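Replication initiation and membrane attachment protein (Geobacillus stearothermophilus 10, PDB 5WTN) takes part in initiating DNA replication as a tetrameric primosome protein that forms a complex with a primosomal re-initiation protein. Local coordinates at residues D12-Q17 with F105-R110; L8-R13 with T62-M67; L43-T48 with A68-G73; Y34-G39 with V126-Q131. One frame throughout, in Å; residues are numbered along the deposited sequence.

Contact 1: residues D12-Q17 with F105-R110; sequences DRYTVQ and FLYELR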
loop_
_atom_site.group_PDB
_atom_site.type_symbol
_atom_site.label_atom_id
_atom_site.label_comp_id
_atom_site.label_asym_id
_atom_site.label_seq_id
_atom_site.Cartn_x
_atom_site.Cartn_y
_atom_site.Cartn_z
ATOM N N ASP A 12 -1.426 8.495 -32.409
ATOM C CA ASP A 12 -0.898 7.149 -32.210
ATOM C C ASP A 12 -1.546 6.545 -30.963
ATOM O O ASP A 12 -1.923 7.255 -30.016
ATOM C CB ASP A 12 0.628 7.163 -32.061
ATOM C CG ASP A 12 1.354 7.377 -33.384
ATOM O OD1 ASP A 12 0.790 6.979 -34.430
ATOM O OD2 ASP A 12 2.494 7.928 -33.377
ATOM N N ARG A 13 -1.696 5.225 -30.946
ATOM C CA ARG A 13 -2.392 4.570 -29.837
ATOM C C ARG A 13 -1.468 3.771 -28.918
ATOM O O ARG A 13 -0.468 3.213 -29.366
ATOM C CB ARG A 13 -3.506 3.664 -30.369
ATOM C CG ARG A 13 -4.507 4.372 -31.268
ATOM C CD ARG A 13 -5.708 3.490 -31.561
ATOM N NE ARG A 13 -5.327 2.093 -31.756
ATOM C CZ ARG A 13 -4.920 1.585 -32.914
ATOM N NH1 ARG A 13 -4.840 2.358 -33.989
ATOM N NH2 ARG A 13 -4.592 0.303 -32.999
ATOM N N TYR A 14 -1.814 3.716 -27.633
ATOM C CA TYR A 14 -1.057 2.912 -26.681
ATOM C C TYR A 14 -1.924 1.996 -25.834
ATOM O O TYR A 14 -3.151 2.126 -25.770
ATOM C CB TYR A 14 -0.221 3.792 -25.767
ATOM C CG TYR A 14 -1.026 4.632 -24.809
ATOM C CD1 TYR A 14 -1.234 4.225 -23.491
ATOM C CD2 TYR A 14 -1.549 5.852 -25.201
ATOM C CE1 TYR A 14 -1.952 5.012 -22.594
ATOM C CE2 TYR A 14 -2.271 6.649 -24.304
ATOM C CZ TYR A 14 -2.471 6.218 -23.007
ATOM O OH TYR A 14 -3.188 7.002 -22.135
ATOM N N THR A 15 -1.252 1.053 -25.196
ATOM C CA THR A 15 -1.812 0.320 -24.083
ATOM C C THR A 15 -0.734 0.278 -23.008
ATOM O O THR A 15 0.456 0.336 -23.328
ATOM C CB THR A 15 -2.216 -1.092 -24.496
ATOM O OG1 THR A 15 -2.684 -1.788 -23.339
ATOM C CG2 THR A 15 -1.032 -1.858 -25.075
ATOM N N VAL A 16 -1.142 0.211 -21.742
ATOM C CA VAL A 16 -0.202 0.030 -20.634
ATOM C C VAL A 16 -0.332 -1.362 -20.046
ATOM O O VAL A 16 -1.430 -1.791 -19.682
ATOM C CB VAL A 16 -0.485 0.985 -19.489
ATOM C CG1 VAL A 16 0.658 0.915 -18.460
ATOM C CG2 VAL A 16 -0.688 2.375 -19.996
ATOM N N GLN A 17 0.790 -2.056 -19.902
ATOM C CA GLN A 17 0.777 -3.399 -19.312
ATOM C C GLN A 17 1.908 -3.657 -18.307
ATOM O O GLN A 17 2.920 -2.931 -18.270
ATOM C CB GLN A 17 0.743 -4.457 -20.429
ATOM C CG GLN A 17 -0.603 -4.463 -21.139
ATOM C CD GLN A 17 -0.654 -5.303 -22.381
ATOM O OE1 GLN A 17 -0.974 -4.796 -23.458
ATOM N NE2 GLN A 17 -0.380 -6.596 -22.250
ATOM N N PHE A 105 1.300 1.446 -29.718
ATOM C CA PHE A 105 2.371 1.181 -28.750
ATOM C C PHE A 105 1.933 0.303 -27.585
ATOM O O PHE A 105 0.804 0.410 -27.110
ATOM C CB PHE A 105 2.898 2.487 -28.171
ATOM C CG PHE A 105 3.616 3.316 -29.160
ATOM C CD1 PHE A 105 4.949 3.085 -29.428
ATOM C CD2 PHE A 105 2.956 4.320 -29.854
ATOM C CE1 PHE A 105 5.629 3.851 -30.355
ATOM C CE2 PHE A 105 3.629 5.090 -30.794
ATOM C CZ PHE A 105 4.969 4.852 -31.042
ATOM N N LEU A 106 2.834 -0.559 -27.126
ATOM C CA LEU A 106 2.632 -1.278 -25.879
ATOM C C LEU A 106 3.615 -0.709 -24.863
ATOM O O LEU A 106 4.824 -0.793 -25.043
ATOM C CB LEU A 106 2.891 -2.765 -26.091
ATOM C CG LEU A 106 2.045 -3.759 -25.294
ATOM C CD1 LEU A 106 2.235 -5.172 -25.822
ATOM C CD2 LEU A 106 2.393 -3.669 -23.822
ATOM N N TYR A 107 3.097 -0.103 -23.808
ATOM C CA TYR A 107 3.952 0.418 -22.753
ATOM C C TYR A 107 3.964 -0.566 -21.614
ATOM O O TYR A 107 2.983 -0.697 -20.888
ATOM C CB TYR A 107 3.407 1.749 -22.257
ATOM C CG TYR A 107 3.600 2.853 -23.249
ATOM C CD1 TYR A 107 4.760 2.931 -24.005
ATOM C CD2 TYR A 107 2.622 3.804 -23.460
ATOM C CE1 TYR A 107 4.952 3.943 -24.937
ATOM C CE2 TYR A 107 2.801 4.823 -24.394
ATOM C CZ TYR A 107 3.969 4.888 -25.132
ATOM O OH TYR A 107 4.162 5.889 -26.059
ATOM N N GLU A 108 5.085 -1.256 -21.455
ATOM C CA GLU A 108 5.191 -2.317 -20.451
ATOM C C GLU A 108 5.950 -1.789 -19.231
ATOM O O GLU A 108 7.159 -1.558 -19.268
ATOM C CB GLU A 108 5.840 -3.564 -21.081
ATOM C CG GLU A 108 6.473 -4.576 -20.141
ATOM C CD GLU A 108 5.459 -5.471 -19.436
ATOM O OE1 GLU A 108 4.242 -5.358 -19.725
ATOM O OE2 GLU A 108 5.883 -6.291 -18.587
ATOM N N LEU A 109 5.223 -1.574 -18.146
ATOM C CA LEU A 109 5.835 -0.981 -16.964
ATOM C C LEU A 109 6.712 -1.952 -16.198
ATOM O O LEU A 109 6.342 -3.099 -15.955
ATOM C CB LEU A 109 4.763 -0.451 -16.030
ATOM C CG LEU A 109 4.282 0.954 -16.306
ATOM C CD1 LEU A 109 3.257 1.275 -15.279
ATOM C CD2 LEU A 109 5.442 1.922 -16.178
ATOM N N ARG A 110 7.875 -1.485 -15.784
ATOM C CA ARG A 110 8.758 -2.308 -14.976
ATOM C C ARG A 110 8.933 -1.682 -13.597
ATOM O O ARG A 110 8.987 -0.466 -13.447
ATOM C CB ARG A 110 10.081 -2.453 -15.695
ATOM C CG ARG A 110 9.927 -3.017 -17.106
ATOM C CD ARG A 110 11.268 -3.463 -17.654
ATOM N NE ARG A 110 11.980 -4.261 -16.654
ATOM C CZ ARG A 110 12.121 -5.584 -16.699
ATOM N NH1 ARG A 110 11.642 -6.287 -17.728
ATOM N NH2 ARG A 110 12.762 -6.199 -15.712
#
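R13, T15 and Q17 are joined to F105, Y107 and L109 by five backbone hydrogen bonds: F105 N to R13 O, T15 N to F105 O, Y107 N to T15 O, Q17 N to Y107 O and L109 N to Q17 O. The strands run parallel, their directions 20° apart, inside a four-stranded mixed sheet, consistent with a winged-helix-like domain in which strand 13-17 is inserted between 61-62 and 104-109. On the face of Y14, V16, F105 and Y107, Y14 CB meets Y107 CE2 obliquely at 3.5 Å, the ring planes 36° apart. D12 CB meets the F105 ring at its edge, 3.9 Å from CE2. On the opposite face, packed by F154 of the second subunit, T15 OG1 is anti to the backbone N (chi1 177°), T15 CG2 touches L106 CG (3.6 Å) and Q17 OE1 lies 3.6 Å from L106 CD2. An alanine at L106 would probably open a gap beside T15 CG2 and leave the Q17 amide freer to turn.

Contact 2: residues L8-R13 with T62-M67; sequences LIAVDR and THHRLM
H63 turns one face of its imidazole to L8 and one edge to D12. The CD1 methyl of L8 sits over that face in a CH-pi contact, 3.6 Å from the ring centroid and 17° off the normal, and the two side chains cross at about a right angle. Chi1 of L8 (178°) puts CG anti to the backbone N, and the branch beyond it delivers CD1. At the edge, H63 ND1 donates to D12 O over 3.2 Å; the bond is nearly straight, 175° at the hydrogen, and D12 O lies in the ring plane although ND1 stands above the carbonyl plane. H63 N donates to the same oxygen, also at 3.2 Å, so two bonds from one residue grip this carbonyl, and the ND1 bond, with that of NE2 to Y107 OH, helps to hold the ring's rotation. A second CH-pi contact places A10 CB over a face of H64, 4.0 Å from its centroid. The carbonyl is presented by a type I turn from I9 to D12, closed by D12 N to I9 O and by I9 N to D12 OD2 (2.8 Å). R13 and T62 form an antiparallel, non-hydrogen-bonded pair. The loop thereby clamps the start of helix 63-70 to strand 13-17; L8 also packs on Y78 of helix 74-86, and Y107 belongs to strand 104-109.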
loop_
_atom_site.group_PDB
_atom_site.type_symbol
_atom_site.label_atom_id
_atom_site.label_comp_id
_atom_site.label_asym_id
_atom_site.label_seq_id
_atom_site.Cartn_x
_atom_site.Cartn_y
_atom_site.Cartn_z
ATOM N N LEU A 8 6.567 9.535 -32.742
ATOM C CA LEU A 8 5.300 9.602 -32.032
ATOM C C LEU A 8 4.453 10.822 -32.417
ATOM O O LEU A 8 4.910 11.972 -32.341
ATOM C CB LEU A 8 5.595 9.645 -30.523
ATOM C CG LEU A 8 4.469 9.753 -29.513
ATOM C CD1 LEU A 8 3.775 8.433 -29.446
ATOM C CD2 LEU A 8 5.053 10.149 -28.177
ATOM N N ILE A 9 3.203 10.579 -32.803
ATOM C CA ILE A 9 2.248 11.673 -33.038
ATOM C C ILE A 9 0.997 11.485 -32.172
ATOM O O ILE A 9 0.730 10.383 -31.703
ATOM C CB ILE A 9 1.859 11.807 -34.529
ATOM C CG1 ILE A 9 1.163 10.545 -35.033
ATOM C CG2 ILE A 9 3.068 12.076 -35.373
ATOM C CD1 ILE A 9 0.771 10.611 -36.474
ATOM N N ALA A 10 0.235 12.554 -31.959
ATOM C CA ALA A 10 -0.874 12.534 -30.999
ATOM C C ALA A 10 -1.935 11.467 -31.245
ATOM O O ALA A 10 -2.595 11.033 -30.303
ATOM C CB ALA A 10 -1.523 13.896 -30.894
ATOM N N VAL A 11 -2.114 11.047 -32.494
ATOM C CA VAL A 11 -3.189 10.106 -32.789
ATOM C C VAL A 11 -2.711 8.678 -32.707
ATOM O O VAL A 11 -3.497 7.749 -32.948
ATOM C CB VAL A 11 -3.859 10.340 -34.182
ATOM C CG1 VAL A 11 -4.673 11.624 -34.183
ATOM C CG2 VAL A 11 -2.828 10.293 -35.323
ATOM N N ASP A 12 -1.426 8.495 -32.409
ATOM C CA ASP A 12 -0.898 7.149 -32.210
ATOM C C ASP A 12 -1.546 6.545 -30.963
ATOM O O ASP A 12 -1.923 7.255 -30.016
ATOM C CB ASP A 12 0.628 7.163 -32.061
ATOM C CG ASP A 12 1.354 7.377 -33.384
ATOM O OD1 ASP A 12 0.790 6.979 -34.430
ATOM O OD2 ASP A 12 2.494 7.928 -33.377
ATOM N N ARG A 13 -1.696 5.225 -30.946
ATOM C CA ARG A 13 -2.392 4.570 -29.837
ATOM C C ARG A 13 -1.468 3.771 -28.918
ATOM O O ARG A 13 -0.468 3.213 -29.366
ATOM C CB ARG A 13 -3.506 3.664 -30.369
ATOM C CG ARG A 13 -4.507 4.372 -31.268
ATOM C CD ARG A 13 -5.708 3.490 -31.561
ATOM N NE ARG A 13 -5.327 2.093 -31.756
ATOM C CZ ARG A 13 -4.920 1.585 -32.914
ATOM N NH1 ARG A 13 -4.840 2.358 -33.989
ATOM N NH2 ARG A 13 -4.592 0.303 -32.999
ATOM N N THR A 62 -5.497 7.168 -27.067
ATOM C CA THR A 62 -4.630 7.925 -27.967
ATOM C C THR A 62 -3.811 8.807 -27.078
ATOM O O THR A 62 -4.249 9.153 -25.980
ATOM C CB THR A 62 -5.415 8.774 -29.003
ATOM O OG1 THR A 62 -6.070 9.875 -28.355
ATOM C CG2 THR A 62 -6.444 7.927 -29.726
ATOM N N HIS A 63 -2.617 9.173 -27.512
ATOM C CA HIS A 63 -1.762 9.968 -26.637
ATOM C C HIS A 63 -2.379 11.299 -26.197
ATOM O O HIS A 63 -1.843 11.964 -25.310
ATOM C CB HIS A 63 -0.386 10.168 -27.260
ATOM C CG HIS A 63 0.506 8.974 -27.121
ATOM N ND1 HIS A 63 0.303 7.806 -27.827
ATOM C CD2 HIS A 63 1.607 8.771 -26.362
ATOM C CE1 HIS A 63 1.240 6.934 -27.502
ATOM N NE2 HIS A 63 2.044 7.497 -26.618
ATOM N N HIS A 64 -3.484 11.693 -26.831
ATOM C CA HIS A 64 -4.257 12.836 -26.378
ATOM C C HIS A 64 -4.613 12.648 -24.918
ATOM O O HIS A 64 -4.476 13.567 -24.110
ATOM C CB HIS A 64 -5.532 12.957 -27.199
ATOM C CG HIS A 64 -5.355 13.730 -28.465
ATOM N ND1 HIS A 64 -4.524 14.827 -28.555
ATOM C CD2 HIS A 64 -5.904 13.568 -29.695
ATOM C CE1 HIS A 64 -4.564 15.308 -29.784
ATOM N NE2 HIS A 64 -5.395 14.562 -30.493
ATOM N N ARG A 65 -5.051 11.439 -24.582
ATOM C CA ARG A 65 -5.424 11.121 -23.208
ATOM C C ARG A 65 -4.296 11.391 -22.191
ATOM O O ARG A 65 -4.516 12.050 -21.189
ATOM C CB ARG A 65 -5.882 9.676 -23.129
ATOM C CG ARG A 65 -6.302 9.221 -21.756
ATOM C CD ARG A 65 -6.716 7.794 -21.851
ATOM N NE ARG A 65 -7.013 7.170 -20.576
ATOM C CZ ARG A 65 -8.014 6.316 -20.407
ATOM N NH1 ARG A 65 -8.808 6.036 -21.437
ATOM N NH2 ARG A 65 -8.229 5.755 -19.218
ATOM N N LEU A 66 -3.090 10.929 -22.498
ATOM C CA LEU A 66 -1.933 11.201 -21.651
ATOM C C LEU A 66 -1.663 12.702 -21.512
ATOM O O LEU A 66 -1.286 13.175 -20.440
ATOM C CB LEU A 66 -0.691 10.494 -22.197
ATOM C CG LEU A 66 -0.515 9.027 -21.798
ATOM C CD1 LEU A 66 0.767 8.460 -22.389
ATOM C CD2 LEU A 66 -0.526 8.876 -20.285
ATOM N N MET A 67 -1.856 13.444 -22.600
ATOM C CA MET A 67 -1.609 14.878 -22.613
ATOM C C MET A 67 -2.604 15.562 -21.689
ATOM O O MET A 67 -2.250 16.495 -20.945
ATOM C CB MET A 67 -1.694 15.435 -24.033
ATOM C CG MET A 67 -0.623 14.912 -24.995
ATOM S SD MET A 67 -0.730 15.575 -26.667
ATOM C CE MET A 67 -0.515 17.275 -26.266
#

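Contact 3: residues L43-T48 with A68-G73; sequences LALYMT and ALMQCG
M70 reaches from the last turn of helix 63-70 to helix 40-55, running past T48 to end against L45. Its chain is extended at chi2 (170°), carrying SD away from the backbone, then bends at chi3 (74°), which brings M70 CE to 3.5 Å from L45 CA. M70 SD lies 3.8 Å from L45 CD1. Helices 63-70 and 74-86 follow one another as in the helix-turn-helix of a winged-helix domain, and M70, just before the turn at Q71, packs the first of them on helix 40-55. T48, with OG1 anti to the carbonyl carbon (chi1 -59°) and CG2 anti to the backbone N, meets the M70 chain with both branches: T48 OG1 is 3.4 Å and T48 CG2 3.8 Å from M70 CG. T48 OG1 also donates to A44 O one turn back (3.1 Å) and is hydrogen-bonded to Q35 NE2 of the third subunit. An alanine at T48 would probably cost that glutamine its bond to this hydroxyl and open a gap along M70 CG.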
loop_
_atom_site.group_PDB
_atom_site.type_symbol
_atom_site.label_atom_id
_atom_site.label_comp_id
_atom_site.label_asym_id
_atom_site.label_seq_id
_atom_site.Cartn_x
_atom_site.Cartn_y
_atom_site.Cartn_z
ATOM N N LEU A 43 9.379 11.199 -13.434
ATOM C CA LEU A 43 8.694 10.554 -12.324
ATOM C C LEU A 43 7.180 10.618 -12.507
ATOM O O LEU A 43 6.474 9.606 -12.305
ATOM C CB LEU A 43 9.102 11.159 -10.978
ATOM C CG LEU A 43 8.443 10.514 -9.741
ATOM C CD1 LEU A 43 9.085 9.182 -9.398
ATOM C CD2 LEU A 43 8.454 11.418 -8.531
ATOM N N ALA A 44 6.675 11.786 -12.900
ATOM C CA ALA A 44 5.230 11.917 -13.064
ATOM C C ALA A 44 4.712 11.038 -14.199
ATOM O O ALA A 44 3.655 10.423 -14.063
ATOM C CB ALA A 44 4.830 13.327 -13.263
ATOM N N LEU A 45 5.436 10.971 -15.312
ATOM C CA LEU A 45 5.005 10.108 -16.388
ATOM C C LEU A 45 4.905 8.653 -15.919
ATOM O O LEU A 45 4.028 7.901 -16.358
ATOM C CB LEU A 45 5.963 10.213 -17.569
ATOM C CG LEU A 45 5.727 9.287 -18.766
ATOM C CD1 LEU A 45 4.345 9.444 -19.351
ATOM C CD2 LEU A 45 6.754 9.552 -19.816
ATOM N N TYR A 46 5.818 8.250 -15.039
ATOM C CA TYR A 46 5.843 6.880 -14.581
ATOM C C TYR A 46 4.634 6.656 -13.673
ATOM O O TYR A 46 3.965 5.621 -13.740
ATOM C CB TYR A 46 7.156 6.594 -13.851
ATOM C CG TYR A 46 7.316 5.155 -13.418
ATOM C CD1 TYR A 46 7.857 4.215 -14.275
ATOM C CD2 TYR A 46 6.922 4.734 -12.154
ATOM C CE1 TYR A 46 8.006 2.890 -13.896
ATOM C CE2 TYR A 46 7.061 3.395 -11.760
ATOM C CZ TYR A 46 7.614 2.479 -12.634
ATOM O OH TYR A 46 7.772 1.151 -12.277
ATOM N N MET A 47 4.349 7.649 -12.837
ATOM C CA MET A 47 3.176 7.610 -11.973
ATOM C C MET A 47 1.910 7.531 -12.820
ATOM O O MET A 47 1.043 6.691 -12.580
ATOM C CB MET A 47 3.132 8.842 -11.070
ATOM C CG MET A 47 4.270 8.916 -10.065
ATOM S SD MET A 47 4.218 7.582 -8.854
ATOM C CE MET A 47 5.158 6.316 -9.704
ATOM N N THR A 48 1.813 8.410 -13.814
ATOM C CA THR A 48 0.689 8.400 -14.724
ATOM C C THR A 48 0.551 7.043 -15.453
ATOM O O THR A 48 -0.548 6.493 -15.544
ATOM C CB THR A 48 0.737 9.620 -15.682
ATOM O OG1 THR A 48 0.725 10.828 -14.904
ATOM C CG2 THR A 48 -0.446 9.625 -16.621
ATOM N N ALA A 68 -3.833 15.046 -21.713
ATOM C CA ALA A 68 -4.912 15.570 -20.893
ATOM C C ALA A 68 -4.708 15.225 -19.420
ATOM O O ALA A 68 -4.861 16.085 -18.558
ATOM C CB ALA A 68 -6.224 15.043 -21.365
ATOM N N LEU A 69 -4.368 13.971 -19.130
ATOM C CA LEU A 69 -4.101 13.568 -17.755
ATOM C C LEU A 69 -2.975 14.386 -17.098
ATOM O O LEU A 69 -3.123 14.873 -15.976
ATOM C CB LEU A 69 -3.824 12.070 -17.685
ATOM C CG LEU A 69 -5.091 11.232 -17.843
ATOM C CD1 LEU A 69 -4.794 9.737 -17.968
ATOM C CD2 LEU A 69 -5.994 11.513 -16.667
ATOM N N MET A 70 -1.866 14.557 -17.809
ATOM C CA MET A 70 -0.697 15.206 -17.233
ATOM C C MET A 70 -0.687 16.700 -17.457
ATOM O O MET A 70 0.095 17.421 -16.825
ATOM C CB MET A 70 0.608 14.586 -17.769
ATOM C CG MET A 70 0.779 13.113 -17.409
ATOM S SD MET A 70 2.126 12.357 -18.265
ATOM C CE MET A 70 3.409 13.137 -17.318
ATOM N N GLN A 71 -1.555 17.173 -18.348
ATOM C CA GLN A 71 -1.494 18.574 -18.756
ATOM C C GLN A 71 -0.092 18.937 -19.299
ATOM O O GLN A 71 0.516 19.909 -18.847
ATOM C CB GLN A 71 -1.876 19.484 -17.577
ATOM C CG GLN A 71 -2.610 20.758 -17.956
ATOM C CD GLN A 71 -3.070 21.543 -16.730
ATOM O OE1 GLN A 71 -4.267 21.577 -16.422
ATOM N NE2 GLN A 71 -2.116 22.178 -16.018
ATOM N N CYS A 72 0.412 18.148 -20.254
ATOM C CA CYS A 72 1.618 18.499 -21.017
ATOM C C CYS A 72 1.514 18.131 -22.507
ATOM O O CYS A 72 0.567 17.467 -22.939
ATOM C CB CYS A 72 2.884 17.866 -20.404
ATOM S SG CYS A 72 4.142 19.140 -19.955
ATOM N N GLY A 73 2.511 18.529 -23.283
ATOM C CA GLY A 73 2.547 18.171 -24.681
ATOM C C GLY A 73 3.318 16.900 -24.969
ATOM O O GLY A 73 4.008 16.395 -24.092
#

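Contact 4: residues Y34-G39 with V126-Q131; sequences YQPLIG and VFLRRQ
L37 projects its CD2 methyl into the shallow hollow on helix 122-132 formed by F127 CB, L128 N and Q131 CB. L37 CD2 is 3.8 Å from F127 CB and equally far from L128 N, so the tip of the leucine lies against backbone as well as side chain. L37 and F127 cross at about a right angle, and the phenylalanine touches with CB alone; its end leads away, and F127 also packs on L285 of the second subunit. The reverse bump is L128: with CG anti to the backbone N (chi1 -176°), its CD1 methyl reaches the P36 ring, 3.6 Å from P36 CB and 3.9 Å from P36 CG. Next to it Q131 lays its CG 3.9 Å from P36 CB and 3.3 Å from P36 O. P36 thus sits against L128 and Q131, one helical turn apart, while L37 fills the notch beside them; A68 of the third subunit also packs on P36. Helix 24-38 is kinked at P36 and L37 and ends at I38, with G39 leaving helical angles. The segment axes pass 9.4 Å apart at 79°, a nearly perpendicular helix-helix packing of leucine methyls, a proline ring and the aliphatic part of Q131 that joins helix 24-38 to helix 122-132.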
loop_
_atom_site.group_PDB
_atom_site.type_symbol
_atom_site.label_atom_id
_atom_site.label_comp_id
_atom_site.label_asym_id
_atom_site.label_seq_id
_atom_site.Cartn_x
_atom_site.Cartn_y
_atom_site.Cartn_z
ATOM N N TYR A 34 15.696 6.993 -7.924
ATOM C CA TYR A 34 15.578 7.281 -9.328
ATOM C C TYR A 34 15.364 8.740 -9.681
ATOM O O TYR A 34 15.883 9.196 -10.685
ATOM C CB TYR A 34 14.450 6.461 -9.906
ATOM C CG TYR A 34 14.840 5.040 -10.157
ATOM C CD1 TYR A 34 14.886 4.130 -9.130
ATOM C CD2 TYR A 34 15.136 4.602 -11.442
ATOM C CE1 TYR A 34 15.229 2.813 -9.373
ATOM C CE2 TYR A 34 15.467 3.289 -11.687
ATOM C CZ TYR A 34 15.515 2.403 -10.647
ATOM O OH TYR A 34 15.852 1.106 -10.892
ATOM N N GLN A 35 14.590 9.470 -8.887
ATOM C CA GLN A 35 14.238 10.837 -9.276
ATOM C C GLN A 35 15.422 11.762 -9.428
ATOM O O GLN A 35 15.474 12.492 -10.390
ATOM C CB GLN A 35 13.207 11.463 -8.350
ATOM C CG GLN A 35 12.503 12.668 -8.966
ATOM C CD GLN A 35 11.650 13.416 -7.951
ATOM O OE1 GLN A 35 11.092 14.483 -8.235
ATOM N NE2 GLN A 35 11.531 12.856 -6.773
ATOM N N PRO A 36 16.381 11.735 -8.482
ATOM C CA PRO A 36 17.556 12.589 -8.728
ATOM C C PRO A 36 18.265 12.297 -10.059
ATOM O O PRO A 36 18.833 13.205 -10.662
ATOM C CB PRO A 36 18.468 12.257 -7.558
ATOM C CG PRO A 36 17.519 11.938 -6.459
ATOM C CD PRO A 36 16.397 11.178 -7.117
ATOM N N LEU A 37 18.228 11.055 -10.524
ATOM C CA LEU A 37 18.863 10.741 -11.781
ATOM C C LEU A 37 18.025 11.160 -13.000
ATOM O O LEU A 37 18.557 11.770 -13.925
ATOM C CB LEU A 37 19.245 9.262 -11.832
ATOM C CG LEU A 37 20.263 8.785 -10.773
ATOM C CD1 LEU A 37 20.832 7.412 -11.127
ATOM C CD2 LEU A 37 21.380 9.785 -10.568
ATOM N N ILE A 38 16.734 10.820 -13.027
ATOM C CA ILE A 38 15.927 11.031 -14.233
ATOM C C ILE A 38 15.113 12.332 -14.269
ATOM O O ILE A 38 14.606 12.753 -15.343
ATOM C CB ILE A 38 14.979 9.848 -14.469
ATOM C CG1 ILE A 38 13.898 9.794 -13.390
ATOM C CG2 ILE A 38 15.761 8.537 -14.503
ATOM C CD1 ILE A 38 12.848 8.721 -13.652
ATOM N N GLY A 39 15.005 12.967 -13.104
ATOM C CA GLY A 39 14.298 14.219 -12.959
ATOM C C GLY A 39 12.834 14.038 -12.620
ATOM O O GLY A 39 12.263 12.966 -12.831
ATOM N N VAL A 126 27.157 5.512 -8.110
ATOM C CA VAL A 126 28.065 6.656 -8.219
ATOM C C VAL A 126 27.389 7.892 -8.837
ATOM O O VAL A 126 27.562 9.001 -8.335
ATOM C CB VAL A 126 29.543 6.341 -8.719
ATOM C CG1 VAL A 126 29.815 4.862 -8.803
ATOM C CG2 VAL A 126 29.881 7.071 -10.004
ATOM N N PHE A 127 26.578 7.703 -9.869
ATOM C CA PHE A 127 25.725 8.793 -10.329
ATOM C C PHE A 127 24.910 9.438 -9.214
ATOM O O PHE A 127 24.884 10.656 -9.085
ATOM C CB PHE A 127 24.778 8.320 -11.405
ATOM C CG PHE A 127 25.435 8.088 -12.717
ATOM C CD1 PHE A 127 26.387 8.966 -13.193
ATOM C CD2 PHE A 127 25.109 6.975 -13.478
ATOM C CE1 PHE A 127 26.991 8.752 -14.403
ATOM C CE2 PHE A 127 25.716 6.749 -14.688
ATOM C CZ PHE A 127 26.655 7.637 -15.152
ATOM N N LEU A 128 24.236 8.630 -8.408
ATOM C CA LEU A 128 23.391 9.189 -7.370
ATOM C C LEU A 128 24.178 10.023 -6.347
ATOM O O LEU A 128 23.731 11.107 -5.951
ATOM C CB LEU A 128 22.555 8.102 -6.695
ATOM C CG LEU A 128 21.585 8.685 -5.663
ATOM C CD1 LEU A 128 20.494 9.488 -6.318
ATOM C CD2 LEU A 128 20.988 7.632 -4.797
ATOM N N ARG A 129 25.346 9.526 -5.929
ATOM C CA ARG A 129 26.208 10.252 -4.992
ATOM C C ARG A 129 26.505 11.663 -5.490
ATOM O O ARG A 129 26.328 12.635 -4.752
ATOM C CB ARG A 129 27.525 9.495 -4.758
ATOM C CG ARG A 129 28.229 9.815 -3.438
ATOM C CD ARG A 129 29.495 8.996 -3.263
ATOM N NE ARG A 129 29.267 7.567 -3.479
ATOM C CZ ARG A 129 29.979 6.792 -4.311
ATOM N NH1 ARG A 129 31.001 7.309 -5.002
ATOM N NH2 ARG A 129 29.680 5.492 -4.454
ATOM N N ARG A 130 26.939 11.761 -6.747
ATOM C CA ARG A 130 27.308 13.031 -7.369
ATOM C C ARG A 130 26.147 13.993 -7.419
ATOM O O ARG A 130 26.306 15.174 -7.178
ATOM C CB ARG A 130 27.846 12.808 -8.791
ATOM C CG ARG A 130 27.852 14.056 -9.694
ATOM C CD ARG A 130 28.795 15.137 -9.170
ATOM N NE ARG A 130 28.565 16.447 -9.787
ATOM C CZ ARG A 130 29.264 17.539 -9.485
ATOM N NH1 ARG A 130 30.232 17.468 -8.579
ATOM N NH2 ARG A 130 29.003 18.694 -10.086
ATOM N N GLN A 131 24.971 13.488 -7.776
ATOM C CA GLN A 131 23.811 14.345 -8.026
ATOM C C GLN A 131 23.064 14.760 -6.761
ATOM O O GLN A 131 22.282 15.711 -6.776
ATOM C CB GLN A 131 22.847 13.661 -9.000
ATOM C CG GLN A 131 21.444 14.247 -8.998
ATOM C CD GLN A 131 21.332 15.494 -9.854
ATOM O OE1 GLN A 131 20.508 16.369 -9.592
ATOM N NE2 GLN A 131 22.165 15.579 -10.886
#

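How the contacts relate
Contacts 1, 2 and 3 cluster in one domain, their centres 11 to 14 Å apart; contact 4 lies off to one side, with its centre about 21 Å from that of contact 3 and 29 Å from that of contact 2. Residues 8-17 open the chain order, overlapping at D12 and R13; then come 34-39, 43-48, 62-67, 68-73, 105-110 and 126-131. Contacts 2 and 3 share helix 63-70, which links the sheet edge to helix 40-55, while L109 of contact 1 packs on Y46 of contact 3. L43 packing on Q35 connects contacts 3 and 4 across successive helices. Contacts 1 and 4 both touch the second subunit, and 3 and 4 the third, so this domain contributes to the tetramer.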